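Pullulanase (Klebsiella oxytoca, PDB 2YOC) hydrolyses alpha-1,6-glucosidic linkages in pullulan and related branched dextrins, and is studied as a cargo of the type 2 secretion system. Local coordinates at residues M412-S417 with H461-P466; Y817-D822 with F862-S867; M399-K404 with G584-M589; Y690-G695 with G718-R723. One frame throughout, in Å; residues are numbered along the deposited sequence.

All four contacts belong to one eight-stranded parallel barrel, the core of a retaining alpha-amylase-type hydrolase. Interaction 1 pairs its first two strands, interaction 4 pairs the fifth with the sixth, and interaction 2 joins the loop after the seventh to the eighth. Interaction 3 seats an incoming loop on the N-terminal end of the third. Interactions 1 and 2 have centres about 9 Å apart and meet where Glu416 OE2 bonds His821 ND1 at 2.7 Å. Lys820 NZ and Glu694 OE2, 3.0 Å apart, tie interaction 2 to 4 by a salt bridge at the C-terminal end, where such enzymes bind substrate. His461 NE2 and Gln403 OE1 link 1 to 3.

Interaction 1. Residues M412-S417 with H461-P466; sequences MTIHES and HVELLP
One face of the His461 imidazole is covered by selenomethionine 412 (Met412), whose CG stands 3.5 Å above the ring plane and over its centre, a CH-pi contact. The two side chains cross at about a right angle. Chi1 (-156°) sets CG anti to the backbone N; SE also lies over this face, 4.3 Å from the ring centroid, and the bend at chi3 brings CE to 3.7 Å from His461 NE2. That nitrogen also bonds Gln403.

Farther along, the side chains of Glu416 and Glu463 run side by side, pointing the same way, with carboxylate planes at 80° and OE2 atoms 4.0 Å apart. Asp590 lies near Glu463 too; the likely cost of these like charges may be partly offset by the His821 bond to Glu416 OE2, Arg663 giving Glu463 only a long, weak pair. Leu465 CD1 packs 3.5 Å from Glu416 CD, and Ile414 CG2 lies 3.6 Å from Glu463 CB. Five backbone bonds, from His461 N to Thr413 O through to Leu465 N to Ser417 O, run in parallel register. With Ile414, Glu416, His461 and Glu463 turned inward, these are the adjacent first and second strands of a (beta/alpha)8 barrel.

Interaction 2. Residues Y817-D822 with F862-S867; sequences YVSKHD and FDQQGS
Tyr817 and Phe862 meet where the seventh barrel strand, 814-816, runs out into a loop beside the eighth, 860-864. Tyr817 CB lies 3.7 Å from Phe862 CD1 and also touches the carbonyl oxygen of Phe862. The Tyr817 CG sits between the backbone N and the carbonyl carbon (chi1 71°), and its ring turns away to bond Arg725 through OH. The two ring planes stand at 81°, in an oblique pair. Ser819 O approaches the Phe862 ring at its edge, 4.0 Å from CE1, while Lys820 CG reaches the same CE1 at 3.7 Å.

In the closed (beta/alpha)8 barrel this loop lies at the C-terminal end, the side on which the substrate cleft of such glycosidases is built. The Lys820 chain is extended beyond CG, and its NZ makes a salt bridge with Glu694 and a cation-pi contact with Phe720. Phe720 also meets the Phe862 ring edge-to-face.

Ser819 CB faces both Asp863 OD1, at 3.6 Å, and Ser867 OG, at 3.7 Å. Its own OG bonds Leu826 N at the start of helix 826-833. Gln864 CB packs against the backbone, 3.7 Å from Lys820 N. From Gln864 to Ser867 the chain makes a type II beta turn, with Gly866 supplying the positive phi (104°) that this turn needs at its third position.

Interaction 3. Residues M399-K404 with G584-M589; sequences MPHAQK and GMNVIM
The amide tip of Asn586 is gripped by loop 399-404. Its CB comes no nearer than 4.2 Å to Gln403 OE1, but CG, set anti to the carbonyl carbon (chi1 -74°), already lies 3.6 Å from CG of selenomethionine 399 (Met399). The tip then divides into two functions. OD1 accepts the backbone N-H of His401 at 2.8 Å, in the carbonyl plane and on a lone pair; Pro400 CD packs against the same oxygen. OD1 also lies in the plane of the His401 ring, at its edge. ND2, 3.3 Å from Met399 CG, donates twice, to His401 O at 3.1 Å and to Gln403 OE1 at 2.8 Å, with both acceptors within 4° of the Asn586 amide plane. Three bonds thus fix the amide's rotation, and two of them close on the backbone of His401.

Gln403 meets Asn586 tip to tip, their amide planes 47° apart. Its NE2 bonds the carbonyls of Asp688 and Asp660. A weak bond from His401 NE2 to Gly584 O, 3.2 Å long, adds a link to Gly584, which leaves helical geometry with positive phi just after helix 567-582. Asn586 begins the third strand, so the loop packs against part of the N-terminal end of the (beta/alpha)8 barrel.

Interaction 4. Residues Y690-G695 with G718-R723; sequences YFFGEG and GTFSDR
Phe692 and Phe720 set their rings obliquely, planes at 49° and centroids 5.5 Å apart. Phe720 CZ comes to the edge of the Phe692 ring, near its plane, 3.7 Å from CE2. The Phe720 ring presents its own edge to the strand it neighbours, with CD2 3.5 Å from Gly693 O.

That same carbonyl accepts Phe720 N at 3.2 Å. With Gly718 N bonded to Phe691 O at 3.1 Å and Gly693 N to Gly718 O, it joins the fifth and sixth strands of the (beta/alpha)8 barrel, parallel neighbours whose axes cross at -31°. Both phenylalanine rings touch Val815 of the seventh strand and Arg663 of the fourth, which places them in the barrel interior.

Beyond the strand end, the carboxylate plane of Glu694 is turned 74° from the Phe720 ring, its CG 4.2 Å from CD2. A salt bridge to Arg663 holds its OE2, and Leu666 N bonds OE1. Thr719 points to the other side of the sheet, where its CG2 rests 3.9 Å from Gly695 CA and its OG1 bonds Tyr807 OH.

Interaction 1. Residues M412-S417 with H461-P466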
loop_
_atom_site.group_PDB
_atom_site.type_symbol
_atom_site.label_atom_id
_atom_site.label_comp_id
_atom_site.label_asym_id
_atom_site.label_seq_id
_atom_site.Cartn_x
_atom_site.Cartn_y
_atom_site.Cartn_z
HETATM N N MSE B 412 -4.207 -36.067 0.180
HETATM C CA MSE B 412 -5.233 -36.158 -0.871
HETATM C C MSE B 412 -4.777 -35.664 -2.248
HETATM O O MSE B 412 -4.441 -34.488 -2.408
HETATM C CB MSE B 412 -6.514 -35.437 -0.430
HETATM C CG MSE B 412 -7.781 -35.913 -1.123
HETATM SE SE MSE B 412 -9.375 -34.929 -0.492
HETATM C CE MSE B 412 -9.588 -35.809 1.271
ATOM N N THR B 413 -4.783 -36.590 -3.241
ATOM C CA THR B 413 -4.400 -36.348 -4.638
ATOM C C THR B 413 -5.548 -36.838 -5.543
ATOM O O THR B 413 -5.661 -38.034 -5.835
ATOM C CB THR B 413 -3.014 -36.975 -4.887
ATOM O OG1 THR B 413 -2.075 -36.259 -4.104
ATOM C CG2 THR B 413 -2.570 -36.876 -6.310
ATOM N N ILE B 414 -6.418 -35.901 -5.936
ATOM C CA ILE B 414 -7.671 -36.133 -6.688
ATOM C C ILE B 414 -7.505 -36.166 -8.195
ATOM O O ILE B 414 -6.815 -35.314 -8.759
ATOM C CB ILE B 414 -8.799 -35.130 -6.278
ATOM C CG1 ILE B 414 -8.863 -34.940 -4.763
ATOM C CG2 ILE B 414 -10.148 -35.582 -6.802
ATOM C CD1 ILE B 414 -9.607 -33.677 -4.347
ATOM N N HIS B 415 -8.203 -37.139 -8.833
ATOM C CA HIS B 415 -8.297 -37.402 -10.259
ATOM C C HIS B 415 -9.793 -37.326 -10.558
ATOM O O HIS B 415 -10.537 -38.243 -10.198
ATOM C CB HIS B 415 -7.770 -38.820 -10.563
ATOM C CG HIS B 415 -7.414 -39.054 -12.004
ATOM N ND1 HIS B 415 -6.253 -38.525 -12.554
ATOM C CD2 HIS B 415 -8.058 -39.776 -12.955
ATOM C CE1 HIS B 415 -6.232 -38.929 -13.814
ATOM N NE2 HIS B 415 -7.290 -39.691 -14.102
ATOM N N GLU B 416 -10.241 -36.212 -11.140
ATOM C CA GLU B 416 -11.650 -35.950 -11.452
ATOM C C GLU B 416 -12.022 -36.609 -12.776
ATOM O O GLU B 416 -11.676 -36.117 -13.864
ATOM C CB GLU B 416 -11.901 -34.438 -11.481
ATOM C CG GLU B 416 -13.333 -34.017 -11.720
ATOM C CD GLU B 416 -13.501 -32.619 -12.287
ATOM O OE1 GLU B 416 -12.926 -32.329 -13.366
ATOM O OE2 GLU B 416 -14.257 -31.829 -11.671
ATOM N N SER B 417 -12.759 -37.707 -12.674
ATOM C CA SER B 417 -13.191 -38.559 -13.785
ATOM C C SER B 417 -14.713 -38.499 -14.081
ATOM O O SER B 417 -15.491 -38.012 -13.245
ATOM C CB SER B 417 -12.757 -39.996 -13.504
ATOM O OG SER B 417 -11.633 -40.020 -12.633
ATOM N N HIS B 461 -7.289 -40.294 -4.646
ATOM C CA HIS B 461 -8.732 -40.204 -4.750
ATOM C C HIS B 461 -9.245 -40.126 -6.169
ATOM O O HIS B 461 -8.630 -39.454 -6.994
ATOM C CB HIS B 461 -9.224 -38.950 -3.983
ATOM C CG HIS B 461 -9.196 -39.076 -2.498
ATOM N ND1 HIS B 461 -8.037 -39.364 -1.821
ATOM C CD2 HIS B 461 -10.175 -38.864 -1.602
ATOM C CE1 HIS B 461 -8.358 -39.380 -0.544
ATOM N NE2 HIS B 461 -9.632 -39.072 -0.367
ATOM N N VAL B 462 -10.445 -40.729 -6.409
ATOM C CA VAL B 462 -11.204 -40.663 -7.644
ATOM C C VAL B 462 -12.436 -39.782 -7.376
ATOM O O VAL B 462 -13.225 -40.107 -6.482
ATOM C CB VAL B 462 -11.592 -42.070 -8.198
ATOM C CG1 VAL B 462 -12.513 -41.958 -9.422
ATOM C CG2 VAL B 462 -10.348 -42.884 -8.549
ATOM N N GLU B 463 -12.593 -38.656 -8.132
ATOM C CA GLU B 463 -13.780 -37.796 -8.033
ATOM C C GLU B 463 -14.716 -38.146 -9.180
ATOM O O GLU B 463 -14.291 -38.154 -10.331
ATOM C CB GLU B 463 -13.451 -36.312 -8.053
ATOM C CG GLU B 463 -14.701 -35.451 -7.937
ATOM C CD GLU B 463 -14.458 -34.029 -7.470
ATOM O OE1 GLU B 463 -13.560 -33.830 -6.620
ATOM O OE2 GLU B 463 -15.169 -33.114 -7.945
ATOM N N LEU B 464 -15.976 -38.461 -8.875
ATOM C CA LEU B 464 -16.900 -38.828 -9.921
ATOM C C LEU B 464 -17.823 -37.691 -10.227
ATOM O O LEU B 464 -18.628 -37.332 -9.380
ATOM C CB LEU B 464 -17.707 -40.090 -9.549
ATOM C CG LEU B 464 -16.944 -41.387 -9.323
ATOM C CD1 LEU B 464 -17.797 -42.370 -8.647
ATOM C CD2 LEU B 464 -16.421 -41.981 -10.615
ATOM N N LEU B 465 -17.743 -37.161 -11.479
ATOM C CA LEU B 465 -18.649 -36.164 -12.080
ATOM C C LEU B 465 -20.074 -36.793 -12.002
ATOM O O LEU B 465 -20.155 -38.037 -12.015
ATOM C CB LEU B 465 -18.242 -35.933 -13.540
ATOM C CG LEU B 465 -17.840 -34.511 -13.902
ATOM C CD1 LEU B 465 -16.460 -34.196 -13.401
ATOM C CD2 LEU B 465 -17.867 -34.304 -15.404
ATOM N N PRO B 466 -21.169 -35.994 -11.815
ATOM C CA PRO B 466 -22.508 -36.572 -11.560
ATOM C C PRO B 466 -22.848 -38.039 -11.839
ATOM O O PRO B 466 -22.891 -38.470 -12.995
ATOM C CB PRO B 466 -23.454 -35.562 -12.201
ATOM C CG PRO B 466 -22.706 -34.250 -12.124
ATOM C CD PRO B 466 -21.252 -34.524 -11.758
#

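Interaction 2. Residues Y817-D822 with F862-S867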
loop_
_atom_site.group_PDB
_atom_site.type_symbol
_atom_site.label_atom_id
_atom_site.label_comp_id
_atom_site.label_asym_id
_atom_site.label_seq_id
_atom_site.Cartn_x
_atom_site.Cartn_y
_atom_site.Cartn_z
ATOM N N TYR B 817 -5.511 -26.460 -8.249
ATOM C CA TYR B 817 -5.709 -27.134 -9.520
ATOM C C TYR B 817 -5.318 -26.257 -10.685
ATOM O O TYR B 817 -5.267 -25.030 -10.551
ATOM C CB TYR B 817 -7.158 -27.640 -9.662
ATOM C CG TYR B 817 -8.218 -26.579 -9.855
ATOM C CD1 TYR B 817 -8.455 -25.609 -8.880
ATOM C CD2 TYR B 817 -9.067 -26.612 -10.958
ATOM C CE1 TYR B 817 -9.453 -24.648 -9.045
ATOM C CE2 TYR B 817 -10.082 -25.668 -11.124
ATOM C CZ TYR B 817 -10.285 -24.697 -10.157
ATOM O OH TYR B 817 -11.295 -23.768 -10.347
ATOM N N VAL B 818 -5.007 -26.894 -11.825
ATOM C CA VAL B 818 -4.653 -26.176 -13.052
ATOM C C VAL B 818 -5.466 -26.693 -14.243
ATOM O O VAL B 818 -5.285 -26.239 -15.370
ATOM C CB VAL B 818 -3.122 -26.042 -13.318
ATOM C CG1 VAL B 818 -2.517 -24.935 -12.466
ATOM C CG2 VAL B 818 -2.380 -27.361 -13.107
ATOM N N SER B 819 -6.357 -27.661 -13.975
ATOM C CA SER B 819 -7.270 -28.245 -14.945
ATOM C C SER B 819 -8.427 -28.872 -14.200
ATOM O O SER B 819 -8.244 -29.312 -13.076
ATOM C CB SER B 819 -6.577 -29.269 -15.836
ATOM O OG SER B 819 -7.026 -29.148 -17.181
ATOM N N LYS B 820 -9.625 -28.854 -14.811
ATOM C CA LYS B 820 -10.897 -29.330 -14.287
ATOM C C LYS B 820 -11.785 -29.543 -15.503
ATOM O O LYS B 820 -11.423 -29.082 -16.581
ATOM C CB LYS B 820 -11.487 -28.244 -13.374
ATOM C CG LYS B 820 -12.535 -28.732 -12.374
ATOM C CD LYS B 820 -13.196 -27.567 -11.695
ATOM C CE LYS B 820 -13.936 -27.968 -10.467
ATOM N NZ LYS B 820 -14.580 -26.786 -9.828
ATOM N N HIS B 821 -12.935 -30.230 -15.353
ATOM C CA HIS B 821 -13.875 -30.492 -16.467
ATOM C C HIS B 821 -14.331 -29.187 -17.152
ATOM O O HIS B 821 -14.325 -29.090 -18.383
ATOM C CB HIS B 821 -15.088 -31.345 -15.985
ATOM C CG HIS B 821 -15.963 -30.656 -14.977
ATOM N ND1 HIS B 821 -15.602 -30.574 -13.663
ATOM C CD2 HIS B 821 -17.119 -29.974 -15.156
ATOM C CE1 HIS B 821 -16.548 -29.856 -13.073
ATOM N NE2 HIS B 821 -17.485 -29.475 -13.940
ATOM N N ASP B 822 -14.679 -28.177 -16.337
ATOM C CA ASP B 822 -15.141 -26.880 -16.819
ATOM C C ASP B 822 -13.955 -26.078 -17.321
ATOM O O ASP B 822 -12.832 -26.280 -16.826
ATOM C CB ASP B 822 -15.940 -26.123 -15.728
ATOM C CG ASP B 822 -15.335 -26.135 -14.335
ATOM O OD1 ASP B 822 -14.198 -25.651 -14.179
ATOM O OD2 ASP B 822 -16.025 -26.578 -13.392
ATOM N N PHE B 862 -5.568 -31.436 -6.768
ATOM C CA PHE B 862 -6.707 -31.815 -7.590
ATOM C C PHE B 862 -6.291 -31.638 -9.027
ATOM O O PHE B 862 -5.561 -30.706 -9.371
ATOM C CB PHE B 862 -7.894 -30.897 -7.304
ATOM C CG PHE B 862 -9.166 -31.133 -8.093
ATOM C CD1 PHE B 862 -9.302 -30.645 -9.388
ATOM C CD2 PHE B 862 -10.268 -31.740 -7.503
ATOM C CE1 PHE B 862 -10.481 -30.838 -10.100
ATOM C CE2 PHE B 862 -11.442 -31.935 -8.222
ATOM C CZ PHE B 862 -11.539 -31.478 -9.509
ATOM N N ASP B 863 -6.791 -32.520 -9.871
ATOM C CA ASP B 863 -6.532 -32.479 -11.285
ATOM C C ASP B 863 -7.576 -33.241 -12.089
ATOM O O ASP B 863 -8.180 -34.212 -11.613
ATOM C CB ASP B 863 -5.127 -33.002 -11.603
ATOM C CG ASP B 863 -4.714 -32.815 -13.052
ATOM O OD1 ASP B 863 -5.164 -31.792 -13.690
ATOM O OD2 ASP B 863 -3.967 -33.673 -13.559
ATOM N N GLN B 864 -7.757 -32.791 -13.347
ATOM C CA GLN B 864 -8.675 -33.354 -14.313
ATOM C C GLN B 864 -8.127 -34.676 -14.842
ATOM O O GLN B 864 -6.933 -34.787 -15.148
ATOM C CB GLN B 864 -8.834 -32.360 -15.462
ATOM C CG GLN B 864 -9.859 -32.806 -16.473
ATOM C CD GLN B 864 -9.934 -31.899 -17.656
ATOM O OE1 GLN B 864 -8.947 -31.273 -18.072
ATOM N NE2 GLN B 864 -11.116 -31.850 -18.251
ATOM N N GLN B 865 -9.010 -35.664 -15.000
ATOM C CA GLN B 865 -8.628 -36.921 -15.634
ATOM C C GLN B 865 -8.130 -36.555 -17.049
ATOM O O GLN B 865 -8.770 -35.760 -17.735
ATOM C CB GLN B 865 -9.842 -37.871 -15.699
ATOM C CG GLN B 865 -9.880 -38.809 -16.903
ATOM C CD GLN B 865 -11.279 -39.147 -17.353
ATOM O OE1 GLN B 865 -12.260 -38.447 -17.069
ATOM N NE2 GLN B 865 -11.381 -40.212 -18.122
ATOM N N GLY B 866 -6.974 -37.095 -17.421
ATOM C CA GLY B 866 -6.361 -36.909 -18.734
ATOM C C GLY B 866 -5.181 -35.962 -18.800
ATOM O O GLY B 866 -4.487 -35.946 -19.816
ATOM N N SER B 867 -4.940 -35.142 -17.744
ATOM C CA SER B 867 -3.825 -34.173 -17.740
ATOM C C SER B 867 -2.464 -34.831 -17.890
ATOM O O SER B 867 -1.572 -34.248 -18.521
ATOM C CB SER B 867 -3.870 -33.271 -16.521
ATOM O OG SER B 867 -5.112 -32.595 -16.490
#

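Interaction 3. Residues M399-K404 with G584-M589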
loop_
_atom_site.group_PDB
_atom_site.type_symbol
_atom_site.label_atom_id
_atom_site.label_comp_id
_atom_site.label_asym_id
_atom_site.label_seq_id
_atom_site.Cartn_x
_atom_site.Cartn_y
_atom_site.Cartn_z
HETATM N N MSE B 399 -11.842 -47.722 3.623
HETATM C CA MSE B 399 -11.245 -46.583 2.927
HETATM C C MSE B 399 -9.741 -46.889 2.760
HETATM O O MSE B 399 -9.042 -47.029 3.775
HETATM C CB MSE B 399 -11.428 -45.380 3.853
HETATM C CG MSE B 399 -11.377 -44.045 3.193
HETATM SE SE MSE B 399 -11.621 -42.662 4.550
HETATM C CE MSE B 399 -13.418 -43.116 5.250
ATOM N N PRO B 400 -9.225 -47.045 1.520
ATOM C CA PRO B 400 -7.788 -47.367 1.354
ATOM C C PRO B 400 -6.817 -46.295 1.871
ATOM O O PRO B 400 -5.694 -46.627 2.277
ATOM C CB PRO B 400 -7.630 -47.589 -0.155
ATOM C CG PRO B 400 -8.786 -46.912 -0.774
ATOM C CD PRO B 400 -9.916 -46.948 0.221
ATOM N N HIS B 401 -7.239 -45.011 1.856
ATOM C CA HIS B 401 -6.407 -43.917 2.335
ATOM C C HIS B 401 -7.035 -43.246 3.523
ATOM O O HIS B 401 -8.234 -42.941 3.494
ATOM C CB HIS B 401 -6.202 -42.902 1.236
ATOM C CG HIS B 401 -5.358 -43.420 0.135
ATOM N ND1 HIS B 401 -3.989 -43.246 0.137
ATOM C CD2 HIS B 401 -5.712 -44.114 -0.975
ATOM C CE1 HIS B 401 -3.556 -43.806 -0.985
ATOM N NE2 HIS B 401 -4.552 -44.347 -1.683
ATOM N N ALA B 402 -6.230 -42.984 4.563
ATOM C CA ALA B 402 -6.709 -42.308 5.749
ATOM C C ALA B 402 -7.158 -40.881 5.446
ATOM O O ALA B 402 -6.666 -40.261 4.481
ATOM C CB ALA B 402 -5.634 -42.285 6.799
ATOM N N GLN B 403 -8.081 -40.367 6.296
ATOM C CA GLN B 403 -8.644 -39.027 6.232
ATOM C C GLN B 403 -8.889 -38.500 7.686
ATOM O O GLN B 403 -9.655 -37.538 7.901
ATOM C CB GLN B 403 -9.952 -39.086 5.438
ATOM C CG GLN B 403 -9.769 -39.125 3.921
ATOM C CD GLN B 403 -11.042 -39.090 3.089
ATOM O OE1 GLN B 403 -11.040 -39.481 1.930
ATOM N NE2 GLN B 403 -12.149 -38.622 3.637
ATOM N N LYS B 404 -8.231 -39.144 8.688
ATOM C CA LYS B 404 -8.394 -38.808 10.111
ATOM C C LYS B 404 -7.806 -37.453 10.492
ATOM O O LYS B 404 -8.507 -36.630 11.064
ATOM C CB LYS B 404 -7.917 -39.943 11.040
ATOM C CG LYS B 404 -8.527 -39.851 12.436
ATOM C CD LYS B 404 -8.331 -41.065 13.337
ATOM C CE LYS B 404 -7.029 -40.983 14.103
ATOM N NZ LYS B 404 -6.882 -39.712 14.879
ATOM N N GLY B 584 -7.340 -49.393 -5.272
ATOM C CA GLY B 584 -6.826 -48.828 -4.020
ATOM C C GLY B 584 -6.810 -47.314 -3.874
ATOM O O GLY B 584 -5.809 -46.727 -3.437
HETATM N N MSE B 585 -7.940 -46.684 -4.229
HETATM C CA MSE B 585 -8.165 -45.246 -4.152
HETATM C C MSE B 585 -9.496 -44.950 -3.469
HETATM O O MSE B 585 -10.456 -45.720 -3.614
HETATM C CB MSE B 585 -8.179 -44.653 -5.563
HETATM C CG MSE B 585 -6.787 -44.412 -6.131
HETATM SE SE MSE B 585 -6.794 -43.560 -7.895
HETATM C CE MSE B 585 -7.459 -45.043 -8.984
ATOM N N ASN B 586 -9.561 -43.832 -2.735
ATOM C CA ASN B 586 -10.800 -43.387 -2.089
ATOM C C ASN B 586 -11.764 -42.824 -3.166
ATOM O O ASN B 586 -11.350 -42.639 -4.311
ATOM C CB ASN B 586 -10.492 -42.291 -1.088
ATOM C CG ASN B 586 -9.834 -42.732 0.170
ATOM O OD1 ASN B 586 -9.248 -43.817 0.259
ATOM N ND2 ASN B 586 -9.889 -41.861 1.170
ATOM N N VAL B 587 -13.037 -42.535 -2.791
ATOM C CA VAL B 587 -14.060 -41.990 -3.713
ATOM C C VAL B 587 -14.651 -40.650 -3.241
ATOM O O VAL B 587 -15.084 -40.515 -2.089
ATOM C CB VAL B 587 -15.202 -42.993 -4.075
ATOM C CG1 VAL B 587 -16.101 -42.407 -5.156
ATOM C CG2 VAL B 587 -14.646 -44.346 -4.512
ATOM N N ILE B 588 -14.693 -39.697 -4.152
ATOM C CA ILE B 588 -15.321 -38.413 -3.922
ATOM C C ILE B 588 -16.500 -38.315 -4.898
ATOM O O ILE B 588 -16.323 -38.512 -6.109
ATOM C CB ILE B 588 -14.349 -37.203 -4.080
ATOM C CG1 ILE B 588 -13.290 -37.198 -2.967
ATOM C CG2 ILE B 588 -15.134 -35.858 -4.128
ATOM C CD1 ILE B 588 -12.095 -36.354 -3.278
HETATM N N MSE B 589 -17.689 -37.999 -4.376
HETATM C CA MSE B 589 -18.843 -37.790 -5.241
HETATM C C MSE B 589 -19.109 -36.306 -5.391
HETATM O O MSE B 589 -19.202 -35.571 -4.405
HETATM C CB MSE B 589 -20.089 -38.462 -4.680
HETATM C CG MSE B 589 -20.648 -39.503 -5.568
HETATM SE SE MSE B 589 -22.220 -40.190 -4.742
HETATM C CE MSE B 589 -23.553 -38.900 -5.501
#

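Interaction 4. Residues Y690-G695 with G718-R723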
loop_
_atom_site.group_PDB
_atom_site.type_symbol
_atom_site.label_atom_id
_atom_site.label_comp_id
_atom_site.label_asym_id
_atom_site.label_seq_id
_atom_site.Cartn_x
_atom_site.Cartn_y
_atom_site.Cartn_z
ATOM N N TYR B 690 -14.818 -35.919 4.185
ATOM C CA TYR B 690 -14.329 -34.638 3.723
ATOM C C TYR B 690 -15.375 -33.916 2.887
ATOM O O TYR B 690 -16.033 -34.531 2.058
ATOM C CB TYR B 690 -12.998 -34.812 2.962
ATOM C CG TYR B 690 -12.310 -33.516 2.614
ATOM C CD1 TYR B 690 -11.893 -32.637 3.609
ATOM C CD2 TYR B 690 -12.101 -33.152 1.287
ATOM C CE1 TYR B 690 -11.284 -31.427 3.291
ATOM C CE2 TYR B 690 -11.466 -31.957 0.956
ATOM C CZ TYR B 690 -11.049 -31.104 1.960
ATOM O OH TYR B 690 -10.445 -29.924 1.630
ATOM N N PHE B 691 -15.563 -32.611 3.160
ATOM C CA PHE B 691 -16.497 -31.747 2.405
ATOM C C PHE B 691 -15.677 -30.628 1.786
ATOM O O PHE B 691 -14.823 -30.033 2.447
ATOM C CB PHE B 691 -17.584 -31.111 3.318
ATOM C CG PHE B 691 -18.808 -31.913 3.713
ATOM C CD1 PHE B 691 -18.779 -33.308 3.725
ATOM C CD2 PHE B 691 -19.967 -31.272 4.149
ATOM C CE1 PHE B 691 -19.903 -34.040 4.110
ATOM C CE2 PHE B 691 -21.084 -32.001 4.544
ATOM C CZ PHE B 691 -21.044 -33.380 4.533
ATOM N N PHE B 692 -15.917 -30.360 0.521
ATOM C CA PHE B 692 -15.304 -29.260 -0.198
ATOM C C PHE B 692 -16.226 -28.900 -1.347
ATOM O O PHE B 692 -17.201 -29.626 -1.586
ATOM C CB PHE B 692 -13.858 -29.551 -0.603
ATOM C CG PHE B 692 -13.679 -30.521 -1.735
ATOM C CD1 PHE B 692 -13.942 -31.873 -1.560
ATOM C CD2 PHE B 692 -13.175 -30.100 -2.957
ATOM C CE1 PHE B 692 -13.753 -32.773 -2.607
ATOM C CE2 PHE B 692 -12.987 -31.003 -4.001
ATOM C CZ PHE B 692 -13.277 -32.332 -3.820
ATOM N N GLY B 693 -16.013 -27.733 -1.943
ATOM C CA GLY B 693 -16.861 -27.265 -3.030
ATOM C C GLY B 693 -16.365 -25.990 -3.666
ATOM O O GLY B 693 -15.248 -25.544 -3.385
ATOM N N GLU B 694 -17.183 -25.414 -4.554
ATOM C CA GLU B 694 -16.874 -24.169 -5.239
ATOM C C GLU B 694 -17.491 -23.080 -4.386
ATOM O O GLU B 694 -18.700 -22.860 -4.440
ATOM C CB GLU B 694 -17.483 -24.140 -6.644
ATOM C CG GLU B 694 -17.069 -25.279 -7.563
ATOM C CD GLU B 694 -17.816 -25.242 -8.887
ATOM O OE1 GLU B 694 -19.065 -25.102 -8.864
ATOM O OE2 GLU B 694 -17.147 -25.316 -9.946
ATOM N N GLY B 695 -16.655 -22.449 -3.566
ATOM C CA GLY B 695 -17.058 -21.388 -2.662
ATOM C C GLY B 695 -16.905 -20.010 -3.258
ATOM O O GLY B 695 -16.485 -19.118 -2.538
ATOM N N GLY B 718 -13.392 -27.368 2.843
ATOM C CA GLY B 718 -12.439 -26.932 1.837
ATOM C C GLY B 718 -13.135 -26.242 0.692
ATOM O O GLY B 718 -14.327 -26.464 0.448
ATOM N N THR B 719 -12.393 -25.389 -0.013
ATOM C CA THR B 719 -12.862 -24.675 -1.208
ATOM C C THR B 719 -11.794 -24.737 -2.277
ATOM O O THR B 719 -10.610 -24.838 -1.947
ATOM C CB THR B 719 -13.176 -23.219 -0.911
ATOM O OG1 THR B 719 -12.131 -22.670 -0.115
ATOM C CG2 THR B 719 -14.504 -23.038 -0.249
ATOM N N PHE B 720 -12.208 -24.673 -3.555
ATOM C CA PHE B 720 -11.267 -24.640 -4.664
ATOM C C PHE B 720 -10.624 -23.268 -4.647
ATOM O O PHE B 720 -11.313 -22.258 -4.410
ATOM C CB PHE B 720 -11.965 -24.864 -6.028
ATOM C CG PHE B 720 -12.277 -26.294 -6.385
ATOM C CD1 PHE B 720 -11.337 -27.087 -7.034
ATOM C CD2 PHE B 720 -13.513 -26.854 -6.071
ATOM C CE1 PHE B 720 -11.628 -28.423 -7.358
ATOM C CE2 PHE B 720 -13.803 -28.187 -6.395
ATOM C CZ PHE B 720 -12.866 -28.960 -7.049
ATOM N N SER B 721 -9.296 -23.235 -4.846
ATOM C CA SER B 721 -8.569 -21.974 -4.915
ATOM C C SER B 721 -8.261 -21.633 -6.363
ATOM O O SER B 721 -7.599 -22.399 -7.088
ATOM C CB SER B 721 -7.311 -21.988 -4.068
ATOM O OG SER B 721 -6.668 -20.727 -4.143
ATOM N N ASP B 722 -8.800 -20.485 -6.777
ATOM C CA ASP B 722 -8.685 -19.899 -8.098
ATOM C C ASP B 722 -7.426 -19.029 -8.199
ATOM O O ASP B 722 -7.037 -18.648 -9.301
ATOM C CB ASP B 722 -9.960 -19.089 -8.419
ATOM C CG ASP B 722 -10.482 -18.126 -7.359
ATOM O OD1 ASP B 722 -10.098 -18.269 -6.178
ATOM O OD2 ASP B 722 -11.333 -17.281 -7.699
ATOM N N ARG B 723 -6.784 -18.741 -7.053
ATOM C CA ARG B 723 -5.599 -17.907 -6.973
ATOM C C ARG B 723 -4.414 -18.495 -7.694
ATOM O O ARG B 723 -3.870 -17.841 -8.582
ATOM C CB ARG B 723 -5.231 -17.593 -5.525
ATOM C CG ARG B 723 -6.061 -16.495 -4.905
ATOM C CD ARG B 723 -7.298 -17.071 -4.324
ATOM N NE ARG B 723 -7.942 -16.168 -3.393
ATOM C CZ ARG B 723 -9.204 -15.796 -3.499
ATOM N NH1 ARG B 723 -9.945 -16.224 -4.510
ATOM N NH2 ARG B 723 -9.743 -15.005 -2.587
#